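Local atomic coordinates of anaphase-promoting complex subunit CUT9 (Schizosaccharomyces pombe, PDB entry 2XPI), a protein that forms part of the anaphase-promoting complex/cyclosome, the E3 ubiquitin ligase that controls progression through mitosis and G1. Residues S348-G353 against Y382-N387; D364-H369 against V374-V379; L477-G482 against W519-H524. All blocks are in the same frame, centred on the assembly; numbering follows the deposited sequence.

The three contacts sample an all-helical TPR superhelix, built from antiparallel helix pairs stacked along the chain. Contacts 1 and 2 share helix 373-385. Contact 1 joins its C-terminal end to helix 342-352, contact 2 its N-terminal part to helix 355-368, and their centres lie about 15 Å apart. Together they bind TPR 9 to both helices of TPR 8, with the two segments of contact 2 falling between those of contact 1 in the sequence. Contact 3 follows further along the chain, between TPR 12 and TPR 13; its centre is about 24 Å from that of contact 1 and 37 Å from that of contact 2. Contacts 1 and 3 also border another protein chain, whereas contact 2 does not.

Contact 1: S348-G353 against Y382-N387; sequences SLHESG and YYLCVN
His-350 and Gly-353 meet Leu-384 and Cys-385 in a small, partly buried contact between the C-terminal ends of helix 342-352 in TPR 8 and helix 373-385 in TPR 9. These are the first helices of consecutive TPR repeats, and about 181 Å² is buried between the two segments. With CG anti to the backbone N (chi1 170°), His-350 sends its ring across to the neighbouring helix, where its edge meets the backbone. On that edge CD2 lies 3.9 Å from the backbone N of Cys-385, and NE2 is 4.0 Å from the carbonyl O of Leu-384, both close to the ring plane. The isobutyl branch of Leu-384 runs askew to the ring, its CD2 above the ring plane and 4.1 Å from NE2 of His-350, while the same side chain packs behind on Ile-389 and Ala-392 of helix 389-402. A flat ring suits this place: its edge lies against the peptide group joining Leu-384 to Cys-385, leaving room for the leucine methyl off the plane. His-350 also packs on an apolar side chain of another protein chain, probably Hcn1, which TPR 8 helps to bind. At the helix end, SG of Cys-385 sits 3.6 Å from the carbonyl O of Gly-353. That glycine is the C' residue of a Schellman motif, in which Glu-354 N reaches Leu-349 O, and its positive phi (79°) is one that glycine adopts readily. With no directional bond between the two segments, the helix ends are held by van der Waals contact, and their fit rests on shape.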
loop_
_atom_site.group_PDB
_atom_site.type_symbol
_atom_site.label_atom_id
_atom_site.label_comp_id
_atom_site.label_asym_id
_atom_site.label_seq_id
_atom_site.Cartn_x
_atom_site.Cartn_y
_atom_site.Cartn_z
ATOM N N SER A 348 -10.631 -31.128 8.366
ATOM C CA SER A 348 -11.464 -31.857 9.319
ATOM C C SER A 348 -12.944 -31.801 8.975
ATOM O O SER A 348 -13.664 -32.772 9.199
ATOM C CB SER A 348 -11.241 -31.355 10.745
ATOM O OG SER A 348 -9.922 -31.649 11.165
ATOM N N LEU A 349 -13.405 -30.674 8.434
ATOM C CA LEU A 349 -14.791 -30.582 7.966
ATOM C C LEU A 349 -15.033 -31.496 6.744
ATOM O O LEU A 349 -16.088 -32.119 6.638
ATOM C CB LEU A 349 -15.209 -29.129 7.664
ATOM C CG LEU A 349 -15.395 -28.131 8.823
ATOM C CD1 LEU A 349 -15.541 -26.683 8.302
ATOM C CD2 LEU A 349 -16.557 -28.503 9.758
ATOM N N HIS A 350 -14.071 -31.588 5.836
ATOM C CA HIS A 350 -14.223 -32.473 4.687
ATOM C C HIS A 350 -14.346 -33.941 5.121
ATOM O O HIS A 350 -15.152 -34.703 4.575
ATOM C CB HIS A 350 -13.050 -32.309 3.733
ATOM C CG HIS A 350 -13.001 -33.340 2.656
ATOM N ND1 HIS A 350 -12.214 -34.469 2.745
ATOM C CD2 HIS A 350 -13.638 -33.415 1.464
ATOM C CE1 HIS A 350 -12.366 -35.195 1.652
ATOM N NE2 HIS A 350 -13.225 -34.579 0.860
ATOM N N GLU A 351 -13.542 -34.321 6.108
ATOM C CA GLU A 351 -13.566 -35.660 6.669
ATOM C C GLU A 351 -14.938 -36.019 7.243
ATOM O O GLU A 351 -15.365 -37.166 7.183
ATOM C CB GLU A 351 -12.497 -35.773 7.752
ATOM C CG GLU A 351 -12.856 -36.717 8.885
ATOM C CD GLU A 351 -12.495 -38.149 8.574
ATOM O OE1 GLU A 351 -13.107 -39.063 9.168
ATOM O OE2 GLU A 351 -11.596 -38.361 7.729
ATOM N N SER A 352 -15.632 -35.037 7.801
ATOM C CA SER A 352 -16.932 -35.294 8.406
ATOM C C SER A 352 -18.062 -35.032 7.412
ATOM O O SER A 352 -19.219 -35.341 7.680
ATOM C CB SER A 352 -17.107 -34.449 9.663
ATOM O OG SER A 352 -15.991 -34.612 10.524
ATOM N N GLY A 353 -17.722 -34.466 6.260
ATOM C CA GLY A 353 -18.689 -34.286 5.194
ATOM C C GLY A 353 -19.630 -33.111 5.368
ATOM O O GLY A 353 -20.775 -33.168 4.921
ATOM N N TYR A 382 -14.639 -27.520 -0.637
ATOM C CA TYR A 382 -16.093 -27.559 -0.739
ATOM C C TYR A 382 -16.559 -28.324 -1.956
ATOM O O TYR A 382 -17.412 -29.193 -1.843
ATOM C CB TYR A 382 -16.707 -26.170 -0.805
ATOM C CG TYR A 382 -18.134 -26.265 -1.259
ATOM C CD1 TYR A 382 -19.080 -26.909 -0.476
ATOM C CD2 TYR A 382 -18.534 -25.753 -2.484
ATOM C CE1 TYR A 382 -20.387 -27.025 -0.881
ATOM C CE2 TYR A 382 -19.853 -25.867 -2.911
ATOM C CZ TYR A 382 -20.772 -26.506 -2.099
ATOM O OH TYR A 382 -22.082 -26.625 -2.499
ATOM N N TYR A 383 -16.030 -27.980 -3.126
ATOM C CA TYR A 383 -16.384 -28.716 -4.331
ATOM C C TYR A 383 -16.021 -30.189 -4.172
ATOM O O TYR A 383 -16.522 -31.042 -4.898
ATOM C CB TYR A 383 -15.764 -28.085 -5.577
ATOM C CG TYR A 383 -16.480 -26.817 -5.953
ATOM C CD1 TYR A 383 -17.847 -26.830 -6.206
ATOM C CD2 TYR A 383 -15.808 -25.600 -6.031
ATOM C CE1 TYR A 383 -18.531 -25.672 -6.532
ATOM C CE2 TYR A 383 -16.482 -24.429 -6.364
ATOM C CZ TYR A 383 -17.848 -24.473 -6.612
ATOM O OH TYR A 383 -18.541 -23.329 -6.948
ATOM N N LEU A 384 -15.195 -30.477 -3.170
ATOM C CA LEU A 384 -14.807 -31.843 -2.857
ATOM C C LEU A 384 -15.727 -32.671 -1.890
ATOM O O LEU A 384 -15.785 -33.879 -2.094
ATOM C CB LEU A 384 -13.327 -31.887 -2.439
ATOM C CG LEU A 384 -12.465 -33.053 -2.940
ATOM C CD1 LEU A 384 -12.361 -33.007 -4.445
ATOM C CD2 LEU A 384 -11.068 -33.063 -2.313
ATOM N N CYS A 385 -16.426 -32.103 -0.876
ATOM C CA CYS A 385 -17.508 -32.915 -0.220
ATOM C C CYS A 385 -18.746 -32.987 -1.108
ATOM O O CYS A 385 -19.769 -33.574 -0.721
ATOM C CB CYS A 385 -17.999 -32.524 1.221
ATOM S SG CYS A 385 -19.769 -33.281 1.451
ATOM N N VAL A 386 -18.656 -32.378 -2.283
ATOM C CA VAL A 386 -19.819 -32.223 -3.147
ATOM C C VAL A 386 -19.567 -32.960 -4.466
ATOM O O VAL A 386 -20.439 -33.064 -5.349
ATOM C CB VAL A 386 -20.159 -30.722 -3.315
ATOM C CG1 VAL A 386 -20.476 -30.357 -4.747
ATOM C CG2 VAL A 386 -21.282 -30.344 -2.386
ATOM N N ASN A 387 -18.351 -33.488 -4.574
ATOM C CA ASN A 387 -17.968 -34.316 -5.697
ATOM C C ASN A 387 -17.982 -33.630 -7.049
ATOM O O ASN A 387 -18.213 -34.272 -8.071
ATOM C CB ASN A 387 -18.859 -35.540 -5.749
ATOM C CG ASN A 387 -18.090 -36.801 -5.548
ATOM O OD1 ASN A 387 -17.508 -37.344 -6.493
ATOM N ND2 ASN A 387 -18.047 -37.272 -4.299
#

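Contact 2: D364-H369 against V374-V379; sequences DLVDRH and VTWLAV
Thr-375 stands between Leu-365, Val-366 and His-369, turning its two branches to different partners. Its hydroxyl lies beside the backbone N (chi1 -73°), and OG1 donates to the carbonyl O of His-369, the first residue beyond helix 355-368; the modelled length is too short to be trusted. The methyl goes to Val-366, whose side chain crosses that of Thr-375 at about a right angle, with CG1 of Val-366 3.5 Å from CG2 of Thr-375. CG1 of Val-366 also lies 3.6 Å from CG2 of Val-379. Trp-376 leaves its backbone pointing away, yet its indole swings back: the Thr-375 methyl stands over the ring centre, Val-366 CG1 also lies over a face, and NE1 is bonded to Pro-370 O. CD1 of Leu-365 touches CB of Ala-378 at 3.7 Å, the small alanine leaving room for the leucine methyl. The axes of the two short helical segments, roughly antiparallel (153°), approach to 8.9 Å. A valine in place of Thr-375 would keep the methyl packing but would probably leave the His-369 carbonyl without its hydroxyl mate. TPR 8 and TPR 9 are thus joined by apolar packing of branched side chains, with a probable polar tie at the turn.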
loop_
_atom_site.group_PDB
_atom_site.type_symbol
_atom_site.label_atom_id
_atom_site.label_comp_id
_atom_site.label_asym_id
_atom_site.label_seq_id
_atom_site.Cartn_x
_atom_site.Cartn_y
_atom_site.Cartn_z
ATOM N N ASP A 364 -17.558 -16.415 2.677
ATOM C CA ASP A 364 -17.092 -15.162 3.265
ATOM C C ASP A 364 -15.587 -15.008 3.201
ATOM O O ASP A 364 -15.078 -13.901 3.356
ATOM C CB ASP A 364 -17.653 -14.878 4.669
ATOM C CG ASP A 364 -17.066 -15.763 5.731
ATOM O OD1 ASP A 364 -16.347 -15.249 6.626
ATOM O OD2 ASP A 364 -17.356 -16.974 5.680
ATOM N N LEU A 365 -14.882 -16.106 2.943
ATOM C CA LEU A 365 -13.456 -16.020 2.673
ATOM C C LEU A 365 -13.222 -15.353 1.315
ATOM O O LEU A 365 -12.390 -14.450 1.199
ATOM C CB LEU A 365 -12.791 -17.385 2.740
ATOM C CG LEU A 365 -12.422 -17.962 4.109
ATOM C CD1 LEU A 365 -11.698 -19.302 3.945
ATOM C CD2 LEU A 365 -11.550 -17.006 4.864
ATOM N N VAL A 366 -13.962 -15.753 0.283
ATOM C CA VAL A 366 -13.746 -15.083 -1.000
ATOM C C VAL A 366 -14.272 -13.661 -0.946
ATOM O O VAL A 366 -13.808 -12.795 -1.682
ATOM C CB VAL A 366 -14.325 -15.822 -2.226
ATOM C CG1 VAL A 366 -14.410 -17.304 -1.963
ATOM C CG2 VAL A 366 -15.655 -15.240 -2.610
ATOM N N ASP A 367 -15.223 -13.411 -0.058
ATOM C CA ASP A 367 -15.702 -12.049 0.116
ATOM C C ASP A 367 -14.643 -11.142 0.731
ATOM O O ASP A 367 -14.459 -10.019 0.280
ATOM C CB ASP A 367 -16.980 -11.991 0.948
ATOM C CG ASP A 367 -17.567 -10.588 0.999
ATOM O OD1 ASP A 367 -18.150 -10.212 2.043
ATOM O OD2 ASP A 367 -17.432 -9.850 -0.009
ATOM N N ARG A 368 -13.942 -11.628 1.751
ATOM C CA ARG A 368 -13.026 -10.771 2.509
ATOM C C ARG A 368 -11.542 -11.019 2.222
ATOM O O ARG A 368 -10.712 -10.152 2.478
ATOM C CB ARG A 368 -13.301 -10.875 4.011
ATOM C CG ARG A 368 -12.885 -12.192 4.620
ATOM C CD ARG A 368 -13.436 -12.354 6.026
ATOM N NE ARG A 368 -14.732 -11.700 6.157
ATOM C CZ ARG A 368 -15.075 -10.935 7.192
ATOM N NH1 ARG A 368 -14.215 -10.744 8.193
ATOM N NH2 ARG A 368 -16.275 -10.360 7.236
ATOM N N HIS A 369 -11.205 -12.193 1.694
ATOM C CA HIS A 369 -9.814 -12.501 1.366
ATOM C C HIS A 369 -9.660 -13.129 -0.019
ATOM O O HIS A 369 -9.151 -14.233 -0.149
ATOM C CB HIS A 369 -9.206 -13.445 2.398
ATOM C CG HIS A 369 -9.210 -12.911 3.795
ATOM N ND1 HIS A 369 -8.452 -11.824 4.180
ATOM C CD2 HIS A 369 -9.854 -13.336 4.910
ATOM C CE1 HIS A 369 -8.640 -11.598 5.469
ATOM N NE2 HIS A 369 -9.485 -12.501 5.936
ATOM N N VAL A 374 -5.409 -19.442 0.871
ATOM C CA VAL A 374 -6.307 -20.227 1.707
ATOM C C VAL A 374 -7.733 -20.100 1.222
ATOM O O VAL A 374 -8.499 -21.053 1.299
ATOM C CB VAL A 374 -6.343 -19.772 3.172
ATOM C CG1 VAL A 374 -6.272 -20.991 4.092
ATOM C CG2 VAL A 374 -5.247 -18.772 3.459
ATOM N N THR A 375 -8.105 -18.909 0.766
ATOM C CA THR A 375 -9.480 -18.684 0.346
ATOM C C THR A 375 -9.879 -19.703 -0.699
ATOM O O THR A 375 -10.966 -20.271 -0.636
ATOM C CB THR A 375 -9.693 -17.281 -0.200
ATOM O OG1 THR A 375 -9.673 -16.373 0.899
ATOM C CG2 THR A 375 -11.047 -17.175 -0.901
ATOM N N TRP A 376 -8.984 -19.958 -1.643
ATOM C CA TRP A 376 -9.313 -20.859 -2.735
ATOM C C TRP A 376 -9.093 -22.332 -2.395
ATOM O O TRP A 376 -9.681 -23.193 -3.020
ATOM C CB TRP A 376 -8.648 -20.399 -4.023
ATOM C CG TRP A 376 -8.976 -18.942 -4.249
ATOM C CD1 TRP A 376 -8.179 -17.878 -3.973
ATOM C CD2 TRP A 376 -10.213 -18.398 -4.719
ATOM N NE1 TRP A 376 -8.821 -16.707 -4.271
ATOM C CE2 TRP A 376 -10.077 -16.997 -4.725
ATOM C CE3 TRP A 376 -11.420 -18.959 -5.143
ATOM C CZ2 TRP A 376 -11.093 -16.149 -5.148
ATOM C CZ3 TRP A 376 -12.437 -18.110 -5.559
ATOM C CH2 TRP A 376 -12.262 -16.724 -5.567
ATOM N N LEU A 377 -8.293 -22.604 -1.368
ATOM C CA LEU A 377 -8.236 -23.938 -0.774
ATOM C C LEU A 377 -9.624 -24.291 -0.277
ATOM O O LEU A 377 -10.091 -25.403 -0.472
ATOM C CB LEU A 377 -7.255 -23.961 0.392
ATOM C CG LEU A 377 -6.576 -25.220 0.975
ATOM C CD1 LEU A 377 -6.992 -25.424 2.406
ATOM C CD2 LEU A 377 -6.722 -26.504 0.172
ATOM N N ALA A 378 -10.289 -23.327 0.355
ATOM C CA ALA A 378 -11.604 -23.558 0.950
ATOM C C ALA A 378 -12.681 -23.794 -0.122
ATOM O O ALA A 378 -13.525 -24.696 0.007
ATOM C CB ALA A 378 -11.992 -22.404 1.871
ATOM N N VAL A 379 -12.655 -22.980 -1.172
ATOM C CA VAL A 379 -13.562 -23.186 -2.297
ATOM C C VAL A 379 -13.373 -24.589 -2.892
ATOM O O VAL A 379 -14.337 -25.249 -3.226
ATOM C CB VAL A 379 -13.375 -22.114 -3.380
ATOM C CG1 VAL A 379 -14.219 -22.423 -4.570
ATOM C CG2 VAL A 379 -13.756 -20.756 -2.836
#

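Contact 3: L477-G482 against W519-H524; sequences LLNELG and WANLGH
Asn-479 and Asn-521 face each other between the first helices of two neighbouring tetratricopeptide repeats, helix 475-487 of TPR 12 and helix 516-528 of TPR 13. In TPR superhelices such first helices line the concave inner surface, and here that surface holds another protein chain, probably Hcn1, which TPR repeats 8 and 10-13 bind. The close part of the contact is this single pair of carboxamides, both buried. Asn-479 extends with CG anti to the backbone N (chi1 179°), which carries its amide across to the other helix, whereas the Asn-521 side chain already leaves its backbone toward helix 475-487. Their amide planes differ by 28°, although the side chains as a whole cross at about a right angle.

The rest of the contact is loose. Even at the pair the backbones stay well apart, the CA atoms of Asn-479 and Asn-521 being 8.3 Å from each other, so that only side chains bridge and about 74 Å² is buried between the segments. The other protein chain reaches the pair itself: its backbone is hydrogen-bonded to OD1 and ND2 of Asn-521, and one of its polar side chains to OE1 of Glu-480. Asparagine suits such a place because one amide offers a donor and an acceptor to a peptide backbone. The residues of the two segments that do not meet serve other surfaces of the helices, Leu-477 packing on Leu-464 and Leu-522 on Phe-498, while Trp-519 turns away to Gln-541 and Leu-545. Trp-519, Leu-522 and Gly-523 fit the W-x-x-L-G signature of the TPR first helix. Where the helices do meet, ND2 of Asn-521 lies 3.7 Å from CG of Asn-479.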
loop_
_atom_site.group_PDB
_atom_site.type_symbol
_atom_site.label_atom_id
_atom_site.label_comp_id
_atom_site.label_asym_id
_atom_site.label_seq_id
_atom_site.Cartn_x
_atom_site.Cartn_y
_atom_site.Cartn_z
ATOM N N LEU A 477 -2.948 -46.355 6.330
ATOM C CA LEU A 477 -1.658 -46.878 5.955
ATOM C C LEU A 477 -1.633 -48.376 6.153
ATOM O O LEU A 477 -1.055 -49.100 5.346
ATOM C CB LEU A 477 -0.590 -46.242 6.836
ATOM C CG LEU A 477 0.818 -46.820 6.770
ATOM C CD1 LEU A 477 1.440 -46.581 5.413
ATOM C CD2 LEU A 477 1.642 -46.177 7.853
ATOM N N LEU A 478 -2.250 -48.842 7.240
ATOM C CA LEU A 478 -2.323 -50.277 7.516
ATOM C C LEU A 478 -3.214 -50.954 6.493
ATOM O O LEU A 478 -2.941 -52.060 6.048
ATOM C CB LEU A 478 -2.815 -50.548 8.937
ATOM C CG LEU A 478 -1.877 -50.047 10.043
ATOM C CD1 LEU A 478 -2.528 -50.195 11.401
ATOM C CD2 LEU A 478 -0.540 -50.772 10.004
ATOM N N ASN A 479 -4.282 -50.281 6.104
ATOM C CA ASN A 479 -5.071 -50.785 5.001
ATOM C C ASN A 479 -4.230 -50.932 3.735
ATOM O O ASN A 479 -4.255 -51.959 3.095
ATOM C CB ASN A 479 -6.302 -49.917 4.727
ATOM C CG ASN A 479 -7.116 -50.441 3.560
ATOM O OD1 ASN A 479 -6.847 -50.117 2.408
ATOM N ND2 ASN A 479 -8.085 -51.285 3.851
ATOM N N GLU A 480 -3.471 -49.903 3.383
ATOM C CA GLU A 480 -2.669 -49.952 2.164
ATOM C C GLU A 480 -1.562 -51.014 2.217
ATOM O O GLU A 480 -1.289 -51.684 1.228
ATOM C CB GLU A 480 -2.100 -48.572 1.831
ATOM C CG GLU A 480 -3.150 -47.483 1.744
ATOM C CD GLU A 480 -4.254 -47.794 0.737
ATOM O OE1 GLU A 480 -3.927 -48.228 -0.387
ATOM O OE2 GLU A 480 -5.454 -47.601 1.062
ATOM N N LEU A 481 -0.914 -51.169 3.360
ATOM C CA LEU A 481 0.065 -52.234 3.511
ATOM C C LEU A 481 -0.607 -53.603 3.357
ATOM O O LEU A 481 0.018 -54.570 2.912
ATOM C CB LEU A 481 0.727 -52.145 4.879
ATOM C CG LEU A 481 1.841 -51.121 5.005
ATOM C CD1 LEU A 481 2.106 -50.814 6.476
ATOM C CD2 LEU A 481 3.085 -51.643 4.292
ATOM N N GLY A 482 -1.888 -53.668 3.721
ATOM C CA GLY A 482 -2.643 -54.906 3.671
ATOM C C GLY A 482 -3.056 -55.272 2.261
ATOM O O GLY A 482 -3.059 -56.439 1.899
ATOM N N TRP A 519 -13.152 -53.569 5.823
ATOM C CA TRP A 519 -13.916 -54.739 6.238
ATOM C C TRP A 519 -14.034 -55.727 5.091
ATOM O O TRP A 519 -13.740 -56.909 5.240
ATOM C CB TRP A 519 -15.309 -54.327 6.692
ATOM C CG TRP A 519 -15.370 -53.897 8.110
ATOM C CD1 TRP A 519 -15.578 -52.630 8.574
ATOM C CD2 TRP A 519 -15.205 -54.730 9.267
ATOM N NE1 TRP A 519 -15.565 -52.627 9.949
ATOM C CE2 TRP A 519 -15.346 -53.904 10.399
ATOM C CE3 TRP A 519 -14.964 -56.097 9.454
ATOM C CZ2 TRP A 519 -15.242 -54.397 11.705
ATOM C CZ3 TRP A 519 -14.871 -56.590 10.759
ATOM C CH2 TRP A 519 -15.008 -55.736 11.863
ATOM N N ALA A 520 -14.467 -55.236 3.935
ATOM C CA ALA A 520 -14.559 -56.093 2.767
ATOM C C ALA A 520 -13.167 -56.603 2.430
ATOM O O ALA A 520 -13.019 -57.768 2.099
ATOM C CB ALA A 520 -15.173 -55.364 1.601
ATOM N N ASN A 521 -12.144 -55.755 2.541
ATOM C CA ASN A 521 -10.776 -56.232 2.342
ATOM C C ASN A 521 -10.451 -57.439 3.226
ATOM O O ASN A 521 -9.947 -58.455 2.758
ATOM C CB ASN A 521 -9.736 -55.126 2.583
ATOM C CG ASN A 521 -9.711 -54.085 1.475
ATOM O OD1 ASN A 521 -10.339 -54.254 0.429
ATOM N ND2 ASN A 521 -8.979 -52.999 1.701
ATOM N N LEU A 522 -10.729 -57.319 4.512
ATOM C CA LEU A 522 -10.482 -58.403 5.442
ATOM C C LEU A 522 -11.270 -59.632 5.000
ATOM O O LEU A 522 -10.777 -60.755 5.068
ATOM C CB LEU A 522 -10.922 -57.975 6.831
ATOM C CG LEU A 522 -10.752 -58.956 7.973
ATOM C CD1 LEU A 522 -9.283 -59.124 8.305
ATOM C CD2 LEU A 522 -11.539 -58.432 9.172
ATOM N N GLY A 523 -12.498 -59.412 4.532
ATOM C CA GLY A 523 -13.303 -60.484 3.974
ATOM C C GLY A 523 -12.694 -61.177 2.764
ATOM O O GLY A 523 -12.868 -62.380 2.588
ATOM N N HIS A 524 -11.989 -60.419 1.922
ATOM C CA HIS A 524 -11.325 -60.965 0.733
ATOM C C HIS A 524 -10.077 -61.765 1.098
ATOM O O HIS A 524 -9.757 -62.754 0.453
ATOM C CB HIS A 524 -10.954 -59.855 -0.254
ATOM C CG HIS A 524 -12.065 -59.468 -1.177
ATOM N ND1 HIS A 524 -12.684 -58.239 -1.124
ATOM C CD2 HIS A 524 -12.676 -60.151 -2.170
ATOM C CE1 HIS A 524 -13.626 -58.178 -2.046
ATOM N NE2 HIS A 524 -13.638 -59.326 -2.701
#